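Local coordinates for PA14 domain-containing protein (Clostridium clariflavum, PDB 6QDI), which probably senses plant biomass outside the cell, its tandem calcium-binding PA14 domains recognising sugars for a membrane-bound RsgI-type anti-sigma factor, at residues 11-16 / 178-184; 160-164 / 188-193; 215-221 / 241-247; 235-239 / 262-266. One frame throughout, in Å; residues are numbered along the deposited sequence. Where two conformers were deposited one is given.

Interaction 1 of 4, residues 11-16 / 178-184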
# COMPACT_ATOMS: atom_id res chain seq x y z
N ASN A 11 -1.64 1.33 1.31
CA ASN A 11 -1.74 0.19 2.23
C ASN A 11 -0.54 0.15 3.17
O ASN A 11 0.44 0.89 2.97
CB ASN A 11 -1.80 -1.11 1.40
CG ASN A 11 -3.05 -1.17 0.56
OD1 ASN A 11 -4.12 -0.78 1.00
ND2 ASN A 11 -2.92 -1.76 -0.62
N ILE A 12 -0.55 -0.75 4.15
CA ILE A 12 0.57 -0.87 5.11
C ILE A 12 1.80 -1.53 4.53
O ILE A 12 2.84 -1.51 5.18
CB ILE A 12 0.17 -1.62 6.38
CG1 ILE A 12 -0.20 -3.08 6.13
CG2 ILE A 12 -0.97 -0.89 7.11
CD1 ILE A 12 -0.06 -3.95 7.36
N ASP A 13 1.71 -2.13 3.34
CA ASP A 13 2.70 -3.09 2.85
C ASP A 13 3.29 -2.68 1.52
O ASP A 13 3.65 -3.54 0.71
CB ASP A 13 2.05 -4.48 2.75
CG ASP A 13 0.91 -4.54 1.72
OD1 ASP A 13 0.47 -3.45 1.27
OD2 ASP A 13 0.50 -5.67 1.41
N LEU A 14 3.39 -1.38 1.26
CA LEU A 14 4.08 -0.90 0.04
C LEU A 14 3.38 -1.40 -1.21
O LEU A 14 4.03 -1.69 -2.24
CB LEU A 14 5.58 -1.22 0.08
CG LEU A 14 6.30 -0.71 1.34
CD1 LEU A 14 7.63 -1.42 1.48
CD2 LEU A 14 6.45 0.79 1.32
N THR A 15 2.05 -1.47 -1.15
CA THR A 15 1.22 -1.77 -2.29
C THR A 15 0.18 -0.66 -2.46
O THR A 15 -0.20 0.03 -1.53
CB THR A 15 0.55 -3.13 -2.20
OG1 THR A 15 -0.44 -3.14 -1.18
CG2 THR A 15 1.55 -4.25 -2.06
N ASN A 16 -0.28 -0.56 -3.72
CA ASN A 16 -1.27 0.41 -4.17
C ASN A 16 -0.72 1.83 -4.14
O ASN A 16 -1.07 2.67 -3.30
CB ASN A 16 -2.61 0.27 -3.46
CG ASN A 16 -3.71 0.89 -4.24
OD1 ASN A 16 -3.53 1.19 -5.44
ND2 ASN A 16 -4.86 0.99 -3.65
N VAL A 178 -9.48 0.66 -7.44
CA VAL A 178 -9.14 -0.74 -7.54
C VAL A 178 -9.44 -1.45 -6.23
O VAL A 178 -9.62 -0.78 -5.22
CB VAL A 178 -7.66 -0.98 -7.93
CG1 VAL A 178 -7.35 -0.50 -9.31
CG2 VAL A 178 -6.72 -0.40 -6.91
N ILE A 179 -9.50 -2.77 -6.26
CA ILE A 179 -9.63 -3.54 -5.04
C ILE A 179 -8.25 -4.13 -4.73
O ILE A 179 -7.90 -5.20 -5.18
CB ILE A 179 -10.70 -4.60 -5.13
CG1 ILE A 179 -12.00 -4.11 -5.77
CG2 ILE A 179 -10.92 -5.23 -3.74
CD1 ILE A 179 -12.55 -2.86 -5.17
N ASP A 180 -7.48 -3.36 -3.96
CA ASP A 180 -6.10 -3.74 -3.62
C ASP A 180 -5.81 -3.17 -2.25
O ASP A 180 -5.20 -2.10 -2.15
CB ASP A 180 -5.16 -3.18 -4.68
CG ASP A 180 -3.75 -3.63 -4.50
OD1 ASP A 180 -3.52 -4.62 -3.80
OD2 ASP A 180 -2.84 -3.02 -5.10
N PHE A 181 -6.29 -3.84 -1.21
CA PHE A 181 -6.30 -3.29 0.13
C PHE A 181 -5.55 -4.15 1.13
O PHE A 181 -5.68 -5.38 1.15
CB PHE A 181 -7.74 -3.19 0.66
CG PHE A 181 -8.54 -2.09 -0.00
CD1 PHE A 181 -8.37 -0.79 0.39
CD2 PHE A 181 -9.44 -2.38 -1.01
CE1 PHE A 181 -9.12 0.21 -0.17
CE2 PHE A 181 -10.14 -1.36 -1.63
CZ PHE A 181 -9.99 -0.06 -1.19
N ASN A 182 -4.79 -3.49 2.01
CA ASN A 182 -4.20 -4.12 3.17
C ASN A 182 -4.15 -3.05 4.23
O ASN A 182 -3.28 -2.17 4.20
CB ASN A 182 -2.85 -4.74 2.87
CG ASN A 182 -2.25 -5.42 4.10
OD1 ASN A 182 -2.80 -5.31 5.19
ND2 ASN A 182 -1.14 -6.10 3.91
N TRP A 183 -5.14 -3.08 5.12
CA TRP A 183 -5.30 -2.05 6.12
C TRP A 183 -4.53 -2.36 7.41
O TRP A 183 -4.61 -1.57 8.35
CB TRP A 183 -6.77 -1.86 6.50
CG TRP A 183 -7.70 -1.52 5.37
CD1 TRP A 183 -7.93 -0.28 4.85
CD2 TRP A 183 -8.58 -2.43 4.69
NE1 TRP A 183 -8.86 -0.38 3.83
CE2 TRP A 183 -9.29 -1.67 3.73
CE3 TRP A 183 -8.86 -3.79 4.80
CZ2 TRP A 183 -10.30 -2.24 2.92
CZ3 TRP A 183 -9.80 -4.36 3.96
CH2 TRP A 183 -10.50 -3.58 3.05
N GLY A 184 -3.85 -3.50 7.50
CA GLY A 184 -3.39 -3.95 8.81
C GLY A 184 -4.58 -4.09 9.72
O GLY A 184 -5.55 -4.78 9.37
O HOH W 1 -7.78 1.94 -4.62
O HOH W 2 -3.22 -1.39 -7.15
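Asn11 uses its carboxamide like a piece of backbone. Its OD1 accepts from Asn182 N (3.0 Å) and its ND2 donates to Asp180 O (2.8 Å), so it grips strand 180-184 on both sides of Phe181. The same ND2 donates to Thr15 OG1 (2.9 Å), and Thr15 OG1 donates to Asp13 OD1 (2.6 Å). The main chain adds Ile12 N to Asn182 O (3.1 Å). Both ends of the Asn182 carboxamide are engaged: ND2 donates to Asp13 OD2 (3.0 Å), while OD1 accepts from Gly184 N (3.1 Å) in an Asx turn. The carboxylates of Asp13 and Asp180 are both balanced by Arg274 on strand 271-279. Water 2 joins Asn16 OD1 (3.1 Å) to Asp180 OD2 (2.6 Å). Apolar contact comes mainly from Ile12, whose CD1 lies 3.6 Å from Gly184 CA. Loop 11-16 of the first PA14 domain meets strand 180-184 of the second in a polar interface between tandem beta-sandwiches, close to the calcium site of Asp10, Asp42 and Ser44.

Interaction 2 of 4, residues 160-164 / 188-193. With CA (calcium ion), chain F.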
# COMPACT_ATOMS: atom_id res chain seq x y z
N GLU A 160 -19.60 0.15 -0.53
CA GLU A 160 -20.42 0.41 0.65
C GLU A 160 -19.61 -0.17 1.82
O GLU A 160 -19.27 -1.36 1.81
CB GLU A 160 -21.79 -0.28 0.55
CG GLU A 160 -22.64 0.24 -0.58
CD GLU A 160 -23.75 -0.74 -0.91
OE1 GLU A 160 -23.54 -1.65 -1.73
OE2 GLU A 160 -24.81 -0.64 -0.27
N TYR A 161 -19.28 0.69 2.81
CA TYR A 161 -18.53 0.27 4.00
C TYR A 161 -19.49 0.15 5.18
O TYR A 161 -20.26 1.07 5.43
CB TYR A 161 -17.43 1.26 4.33
CG TYR A 161 -16.33 1.46 3.29
CD1 TYR A 161 -16.05 0.52 2.31
CD2 TYR A 161 -15.53 2.58 3.32
CE1 TYR A 161 -15.03 0.69 1.38
CE2 TYR A 161 -14.52 2.78 2.40
CZ TYR A 161 -14.26 1.84 1.41
OH TYR A 161 -13.25 2.08 0.54
N PHE A 162 -19.39 -0.99 5.87
CA PHE A 162 -20.27 -1.37 6.98
C PHE A 162 -19.50 -1.50 8.27
O PHE A 162 -18.38 -2.05 8.31
CB PHE A 162 -20.91 -2.71 6.65
CG PHE A 162 -21.81 -2.66 5.42
CD1 PHE A 162 -23.14 -2.24 5.54
CD2 PHE A 162 -21.35 -3.04 4.18
CE1 PHE A 162 -23.98 -2.21 4.43
CE2 PHE A 162 -22.19 -3.02 3.08
CZ PHE A 162 -23.50 -2.60 3.20
N ASP A 163 -20.11 -1.00 9.35
CA ASP A 163 -19.46 -1.03 10.66
C ASP A 163 -19.54 -2.37 11.35
O ASP A 163 -18.78 -2.62 12.30
CB ASP A 163 -20.08 0.05 11.57
CG ASP A 163 -19.10 1.03 12.19
OD1 ASP A 163 -17.90 0.95 11.93
OD2 ASP A 163 -19.59 1.93 12.93
N GLU A 164 -20.45 -3.23 10.94
CA GLU A 164 -20.48 -4.61 11.41
C GLU A 164 -19.84 -5.51 10.36
O GLU A 164 -19.76 -5.13 9.19
CB GLU A 164 -21.93 -5.07 11.66
CG GLU A 164 -22.59 -4.31 12.79
CD GLU A 164 -22.18 -4.79 14.16
OE1 GLU A 164 -21.89 -5.99 14.38
OE2 GLU A 164 -22.17 -3.94 15.06
N PRO A 188 -11.57 0.79 6.72
CA PRO A 188 -11.47 1.36 5.37
C PRO A 188 -11.64 2.87 5.31
O PRO A 188 -11.31 3.45 4.27
CB PRO A 188 -12.59 0.61 4.59
CG PRO A 188 -12.71 -0.68 5.33
CD PRO A 188 -12.61 -0.26 6.77
N SER A 189 -12.15 3.46 6.38
CA SER A 189 -12.36 4.89 6.49
C SER A 189 -12.41 5.19 7.96
O SER A 189 -12.77 4.31 8.76
CB SER A 189 -13.68 5.30 5.83
OG SER A 189 -13.92 6.65 6.08
N LYS A 190 -12.13 6.43 8.34
CA LYS A 190 -12.38 6.85 9.72
C LYS A 190 -13.85 6.82 10.07
O LYS A 190 -14.17 6.88 11.26
CB LYS A 190 -11.79 8.24 10.02
CG LYS A 190 -10.27 8.24 10.08
CD LYS A 190 -9.74 9.64 10.22
CE LYS A 190 -8.23 9.69 10.19
NZ LYS A 190 -7.65 9.66 11.53
N SER A 191 -14.76 6.74 9.09
CA SER A 191 -16.17 6.56 9.40
C SER A 191 -16.51 5.19 9.95
O SER A 191 -17.61 4.97 10.43
CB SER A 191 -17.01 6.83 8.15
OG SER A 191 -16.76 5.86 7.16
N ILE A 192 -15.56 4.25 9.87
CA ILE A 192 -15.70 2.86 10.32
C ILE A 192 -14.89 2.68 11.58
O ILE A 192 -13.68 2.91 11.61
CB ILE A 192 -15.29 1.88 9.21
CG1 ILE A 192 -16.17 2.08 7.97
CG2 ILE A 192 -15.29 0.44 9.68
CD1 ILE A 192 -17.61 1.57 8.11
N ASN A 193 -15.55 2.26 12.66
CA ASN A 193 -14.88 2.07 13.93
C ASN A 193 -13.68 1.12 13.79
O ASN A 193 -13.74 0.11 13.08
CB ASN A 193 -15.85 1.51 14.96
CG ASN A 193 -15.30 1.58 16.36
OD1 ASN A 193 -14.89 2.63 16.83
ND2 ASN A 193 -15.23 0.47 16.98
CA CA F . -17.07 -2.87 13.86
O HOH W 3 -16.17 -1.10 12.60
O HOH W 4 -18.40 4.26 13.09
O HOH W 5 -18.55 -1.31 14.95
O HOH W 6 -18.25 -4.62 14.89
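Asp163 binds calcium through its main chain and uses its carboxylate to hold the facing loop. Asp163 O lies 2.3 Å from the ion CA, whereas Asp163 OD1 accepts from Asn193 N (2.8 Å). Water 3, itself a calcium ligand at 2.4 Å from CA, donates to Asp163 OD1 and Asn193 O, both at 2.8 Å. Water 4 bridges Asp163 OD2 (2.6 Å) and Ser191 O (2.9 Å). This is one of the calcium sites of the second PA14 domain, with Asp195 and Lys197 as the other protein ligands. It ties the end of strand 157-162 to the loop that precedes strand 198-207. That loop has a type I turn from Ser189 to Ile192, closed by Ile192 N to Ser189 O (3.0 Å). Ser189 OG accepts from Ser191 N (3.1 Å) in an ST turn and is also hydrogen-bonded to Glu172. Further out, Pro188 CB sits over the face of the Tyr161 ring, 3.7 Å from its centroid, in a CH-pi contact. Ile192 CD1 packs 3.8 Å from Tyr161 CB.

Interaction 3 of 4, residues 215-221 / 241-247. With CA (calcium ion), chain E.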
# COMPACT_ATOMS: atom_id res chain seq x y z
N VAL A 215 -9.09 -15.82 -15.53
CA VAL A 215 -9.31 -16.36 -14.18
C VAL A 215 -9.27 -15.17 -13.22
O VAL A 215 -8.39 -14.35 -13.32
CB VAL A 215 -8.20 -17.39 -13.82
CG1 VAL A 215 -8.30 -17.81 -12.37
CG2 VAL A 215 -8.34 -18.62 -14.73
N PHE A 216 -10.21 -15.15 -12.28
CA PHE A 216 -10.20 -14.15 -11.21
C PHE A 216 -9.69 -14.78 -9.92
O PHE A 216 -10.05 -15.92 -9.58
CB PHE A 216 -11.60 -13.59 -10.99
CG PHE A 216 -12.12 -12.88 -12.18
CD1 PHE A 216 -11.82 -11.54 -12.37
CD2 PHE A 216 -12.93 -13.49 -13.09
CE1 PHE A 216 -12.30 -10.84 -13.47
CE2 PHE A 216 -13.39 -12.81 -14.20
CZ PHE A 216 -13.06 -11.48 -14.40
N TYR A 217 -8.87 -14.01 -9.21
CA TYR A 217 -8.30 -14.42 -7.93
C TYR A 217 -8.74 -13.42 -6.88
O TYR A 217 -8.60 -12.21 -7.04
CB TYR A 217 -6.78 -14.42 -7.97
CG TYR A 217 -6.16 -15.37 -8.98
CD1 TYR A 217 -6.03 -15.07 -10.32
CD2 TYR A 217 -5.71 -16.60 -8.56
CE1 TYR A 217 -5.46 -15.99 -11.20
CE2 TYR A 217 -5.13 -17.50 -9.43
CZ TYR A 217 -5.02 -17.18 -10.75
OH TYR A 217 -4.47 -18.05 -11.68
N VAL A 218 -9.22 -13.94 -5.76
CA VAL A 218 -9.53 -13.09 -4.60
C VAL A 218 -8.66 -13.56 -3.46
O VAL A 218 -8.74 -14.72 -3.01
CB VAL A 218 -11.01 -13.20 -4.22
CG1 VAL A 218 -11.31 -12.39 -2.98
CG2 VAL A 218 -11.86 -12.71 -5.36
N SER A 219 -7.80 -12.66 -2.97
CA SER A 219 -6.97 -12.94 -1.78
C SER A 219 -7.57 -12.15 -0.63
O SER A 219 -7.84 -10.99 -0.78
CB SER A 219 -5.56 -12.49 -2.05
OG SER A 219 -4.99 -13.14 -3.15
N TYR A 220 -7.81 -12.79 0.50
CA TYR A 220 -8.62 -12.20 1.58
C TYR A 220 -8.08 -12.56 2.95
O TYR A 220 -7.53 -13.67 3.16
CB TYR A 220 -10.11 -12.64 1.47
CG TYR A 220 -10.30 -14.14 1.45
CD1 TYR A 220 -10.26 -14.86 0.28
CD2 TYR A 220 -10.48 -14.88 2.63
CE1 TYR A 220 -10.35 -16.24 0.25
CE2 TYR A 220 -10.61 -16.26 2.58
CZ TYR A 220 -10.51 -16.94 1.41
OH TYR A 220 -10.60 -18.32 1.33
N ASP A 221 -8.34 -11.63 3.87
CA ASP A 221 -8.19 -11.88 5.30
C ASP A 221 -9.39 -11.12 5.88
O ASP A 221 -9.32 -9.89 5.91
CB ASP A 221 -6.88 -11.31 5.84
CG ASP A 221 -6.78 -11.36 7.34
OD1 ASP A 221 -7.85 -11.63 8.01
OD2 ASP A 221 -5.68 -11.13 7.86
N GLU A 241 -10.18 -17.21 7.61
CA GLU A 241 -8.78 -17.57 7.33
C GLU A 241 -8.15 -16.51 6.43
O GLU A 241 -8.82 -15.69 5.78
CB GLU A 241 -8.73 -18.92 6.55
CG GLU A 241 -9.41 -18.86 5.16
CD GLU A 241 -9.35 -20.14 4.32
OE1 GLU A 241 -8.67 -21.11 4.74
OE2 GLU A 241 -10.00 -20.14 3.22
N ILE A 242 -6.84 -16.58 6.31
CA ILE A 242 -6.09 -15.80 5.32
C ILE A 242 -5.80 -16.74 4.18
O ILE A 242 -5.12 -17.73 4.38
CB ILE A 242 -4.76 -15.27 5.90
CG1 ILE A 242 -5.01 -14.48 7.19
CG2 ILE A 242 -4.02 -14.42 4.85
CD1 ILE A 242 -3.78 -14.21 8.02
N ASN A 243 -6.35 -16.48 2.99
CA ASN A 243 -6.20 -17.40 1.91
C ASN A 243 -6.52 -16.68 0.64
O ASN A 243 -6.72 -15.46 0.58
CB ASN A 243 -7.09 -18.63 2.13
CG ASN A 243 -6.44 -19.95 1.67
OD1 ASN A 243 -5.72 -19.97 0.69
ND2 ASN A 243 -6.70 -21.06 2.39
N THR A 244 -6.38 -17.45 -0.42
CA THR A 244 -6.70 -16.99 -1.73
C THR A 244 -7.64 -18.05 -2.32
O THR A 244 -7.56 -19.25 -1.98
CB THR A 244 -5.44 -16.79 -2.65
OG1 THR A 244 -4.53 -15.77 -2.16
CG2 THR A 244 -5.80 -16.43 -4.05
N ALA A 245 -8.51 -17.62 -3.21
CA ALA A 245 -9.40 -18.50 -3.95
C ALA A 245 -9.44 -17.99 -5.39
O ALA A 245 -9.17 -16.80 -5.65
CB ALA A 245 -10.80 -18.49 -3.35
N LYS A 246 -9.82 -18.85 -6.31
CA LYS A 246 -9.89 -18.47 -7.71
C LYS A 246 -11.11 -19.07 -8.38
O LYS A 246 -11.66 -20.10 -7.94
CB LYS A 246 -8.64 -18.86 -8.44
CG LYS A 246 -8.36 -20.35 -8.55
CD LYS A 246 -7.01 -20.63 -9.23
CE LYS A 246 -6.58 -22.09 -9.27
NZ LYS A 246 -7.67 -23.07 -9.48
N THR A 247 -11.50 -18.41 -9.47
CA THR A 247 -12.53 -18.96 -10.34
C THR A 247 -11.92 -20.03 -11.25
O THR A 247 -10.70 -20.10 -11.42
CB THR A 247 -13.21 -17.87 -11.19
OG1 THR A 247 -12.29 -17.31 -12.12
CG2 THR A 247 -13.77 -16.76 -10.31
CA CA E . -8.72 -10.80 10.04
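Two side-chain hydrogen bonds of hydroxyls stand out. Tyr220 OH donates to Glu241 OE2 (2.7 Å), and Ser219 OG pairs with Thr244 OG1 (2.8 Å). Glu241 is also held by Asn243, whose ND2 donates to Glu241 OE1 (3.1 Å). The backbones run antiparallel, with strand axes 4.7 Å apart at 166°. Val218 and Ala245 form a hydrogen-bonded pair: Val218 N to Ala245 O and Ala245 N to Val218 O are both 2.9 Å. Tyr220 and Asn243 form another: Tyr220 N to Asn243 O is 2.9 Å and Asn243 N to Tyr220 O is 3.1 Å. Near Thr247 the pattern changes. Thr247 N still donates to Phe216 O (2.9 Å), but Phe216 N donates to the side-chain Thr247 OG1 (3.0 Å). Packing between the strands is lighter. Tyr217 CE2 meets Lys246 CD at 3.7 Å on the face that also carries Ser219 and Thr244. On the other face the Tyr220 ring reaches Ala245, CE1 to CB at 4.3 Å, and Val218 packs on Ile234 and Ile273 inside the beta-sandwich. At the far end Asp221 OD1 binds CA at 2.4 Å, with Asp222, Asn266, Gly268 and Ala270 completing the protein ligands. The pairing is thus mostly polar: main-chain bonds fix the register of the sheet edge, and strand 212-220 leads into a calcium-binding aspartate.

Interaction 4 of 4, residues 235-239 / 262-266. With CA (calcium ion), chain E.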
# COMPACT_ATOMS: atom_id res chain seq x y z
N ASP A 235 -17.16 -18.78 -2.65
CA ASP A 235 -18.01 -18.73 -1.46
C ASP A 235 -17.17 -18.97 -0.23
O ASP A 235 -17.05 -20.11 0.22
CB ASP A 235 -19.15 -19.76 -1.59
CG ASP A 235 -20.17 -19.70 -0.44
OD1 ASP A 235 -20.10 -18.81 0.39
OD2 ASP A 235 -21.07 -20.57 -0.39
N LYS A 236 -16.57 -17.90 0.28
CA LYS A 236 -15.59 -18.01 1.38
C LYS A 236 -15.96 -17.05 2.52
O LYS A 236 -15.10 -16.59 3.25
CB LYS A 236 -14.17 -17.80 0.85
CG LYS A 236 -13.69 -18.89 -0.06
CD LYS A 236 -13.47 -20.21 0.65
CE LYS A 236 -13.13 -21.28 -0.36
NZ LYS A 236 -12.75 -22.57 0.26
N TRP A 237 -17.26 -16.79 2.69
CA TRP A 237 -17.73 -15.80 3.64
C TRP A 237 -17.42 -16.17 5.06
O TRP A 237 -17.11 -15.31 5.86
CB TRP A 237 -19.23 -15.61 3.48
CG TRP A 237 -19.76 -14.47 4.23
CD1 TRP A 237 -20.71 -14.48 5.21
CD2 TRP A 237 -19.41 -13.08 4.05
NE1 TRP A 237 -20.96 -13.22 5.67
CE2 TRP A 237 -20.15 -12.34 4.99
CE3 TRP A 237 -18.51 -12.39 3.24
CZ2 TRP A 237 -20.05 -10.96 5.09
CZ3 TRP A 237 -18.42 -11.01 3.35
CH2 TRP A 237 -19.18 -10.33 4.28
N THR A 238 -17.50 -17.45 5.38
CA THR A 238 -17.21 -17.89 6.73
C THR A 238 -15.89 -18.62 6.81
O THR A 238 -15.65 -19.36 7.79
CB THR A 238 -18.32 -18.79 7.28
OG1 THR A 238 -18.51 -19.87 6.39
CG2 THR A 238 -19.60 -18.00 7.42
N ALA A 239 -15.00 -18.42 5.83
CA ALA A 239 -13.78 -19.20 5.80
C ALA A 239 -12.89 -18.87 7.05
O ALA A 239 -12.17 -19.75 7.51
CB ALA A 239 -13.05 -18.97 4.49
N LEU A 262 -18.58 -8.17 -4.98
CA LEU A 262 -17.50 -8.70 -4.16
C LEU A 262 -17.81 -8.29 -2.73
O LEU A 262 -17.90 -7.09 -2.42
CB LEU A 262 -16.15 -8.20 -4.63
CG LEU A 262 -14.95 -8.59 -3.79
CD1 LEU A 262 -14.73 -10.06 -3.73
CD2 LEU A 262 -13.72 -7.89 -4.31
N LEU A 263 -18.00 -9.29 -1.87
CA LEU A 263 -18.28 -9.06 -0.45
C LEU A 263 -17.04 -9.45 0.34
O LEU A 263 -16.39 -10.44 0.02
CB LEU A 263 -19.46 -9.93 0.02
CG LEU A 263 -20.83 -9.75 -0.64
CD1 LEU A 263 -21.11 -8.31 -1.04
CD2 LEU A 263 -21.04 -10.63 -1.87
N TYR A 264 -16.73 -8.65 1.35
CA TYR A 264 -15.51 -8.82 2.12
C TYR A 264 -15.77 -8.57 3.59
O TYR A 264 -16.55 -7.68 3.92
CB TYR A 264 -14.44 -7.81 1.58
CG TYR A 264 -13.31 -7.68 2.57
CD1 TYR A 264 -12.39 -8.72 2.74
CD2 TYR A 264 -13.29 -6.64 3.46
CE1 TYR A 264 -11.49 -8.68 3.78
CE2 TYR A 264 -12.41 -6.63 4.50
CZ TYR A 264 -11.52 -7.66 4.68
OH TYR A 264 -10.64 -7.61 5.75
N ARG A 265 -15.06 -9.29 4.47
CA ARG A 265 -15.13 -8.98 5.89
C ARG A 265 -13.80 -9.21 6.59
O ARG A 265 -13.02 -10.12 6.24
CB ARG A 265 -16.20 -9.81 6.58
CG ARG A 265 -15.87 -11.27 6.67
CD ARG A 265 -17.02 -12.18 6.82
NE ARG A 265 -17.93 -11.83 7.87
CZ ARG A 265 -18.78 -12.70 8.41
NH1 ARG A 265 -18.76 -13.97 8.07
NH2 ARG A 265 -19.62 -12.28 9.34
N ASN A 266 -13.59 -8.39 7.61
CA ASN A 266 -12.60 -8.67 8.66
C ASN A 266 -13.40 -9.00 9.90
O ASN A 266 -14.30 -8.26 10.28
CB ASN A 266 -11.70 -7.46 8.93
CG ASN A 266 -10.51 -7.81 9.80
OD1 ASN A 266 -10.30 -8.97 10.16
ND2 ASN A 266 -9.70 -6.82 10.14
CA CA E . -8.72 -10.80 10.04
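Segment 262-266 is extended strand, whereas segment 235-239 leaves its strand at a corner. A type I turn from Lys236 to Ala239 makes that corner, closed by Ala239 N to Lys236 O (3.2 Å). The backbones stay apart: the nearest CA atoms, those of Trp237 and Tyr264, are 7.5 Å from each other. Side chains bridge the gap. The Arg265 guanidinium lies flat on the Trp237 indole, with centres 4.0 Å apart and planes at 6°. Its cation-pi contact is off-centre, 3.9 Å from Arg265 CZ to the centroid of the five-membered ring. Strand 223-228 pairs with both 231-240 and 257-266, so the stack spans it within one sheet of the second PA14 domain. Arg265 NH1 also donates to Trp237 O (3.1 Å), and its NH2 makes a salt bridge to Asp165. Arg265 CD sits over the six-membered ring, 3.5 Å from its centroid, as a CH-pi contact. The indole reaches Leu263 too, Trp237 CZ3 to Leu263 CB at 3.7 Å. Next along the strand, Asn266 OD1 binds CA at 2.4 Å.

How the interactions relate
Interaction 1 joins the two PA14 domains; the other three lie within the second. Interactions 3 and 4 are closest, with centres about 10 Å apart, and supply Asp221 and Asn266 to the same calcium ion. Asp221 O and Tyr264 OH, 2.6 Å apart, link them directly, and Tyr220 OH packs 3.4 Å from Lys236 CG. Interaction 2 belongs to a different calcium site but shares a sheet with interaction 4. Interaction 1 touches both: Trp183 NE1 is 3.5 Å from Pro188 CA, and Trp183 CZ3 is 3.5 Å from Tyr264 CE2. Trp183 thus touches the loop of interaction 2 and the strand of interaction 4, and also packs beside Asp42 and Ser44 of the first domain's calcium site.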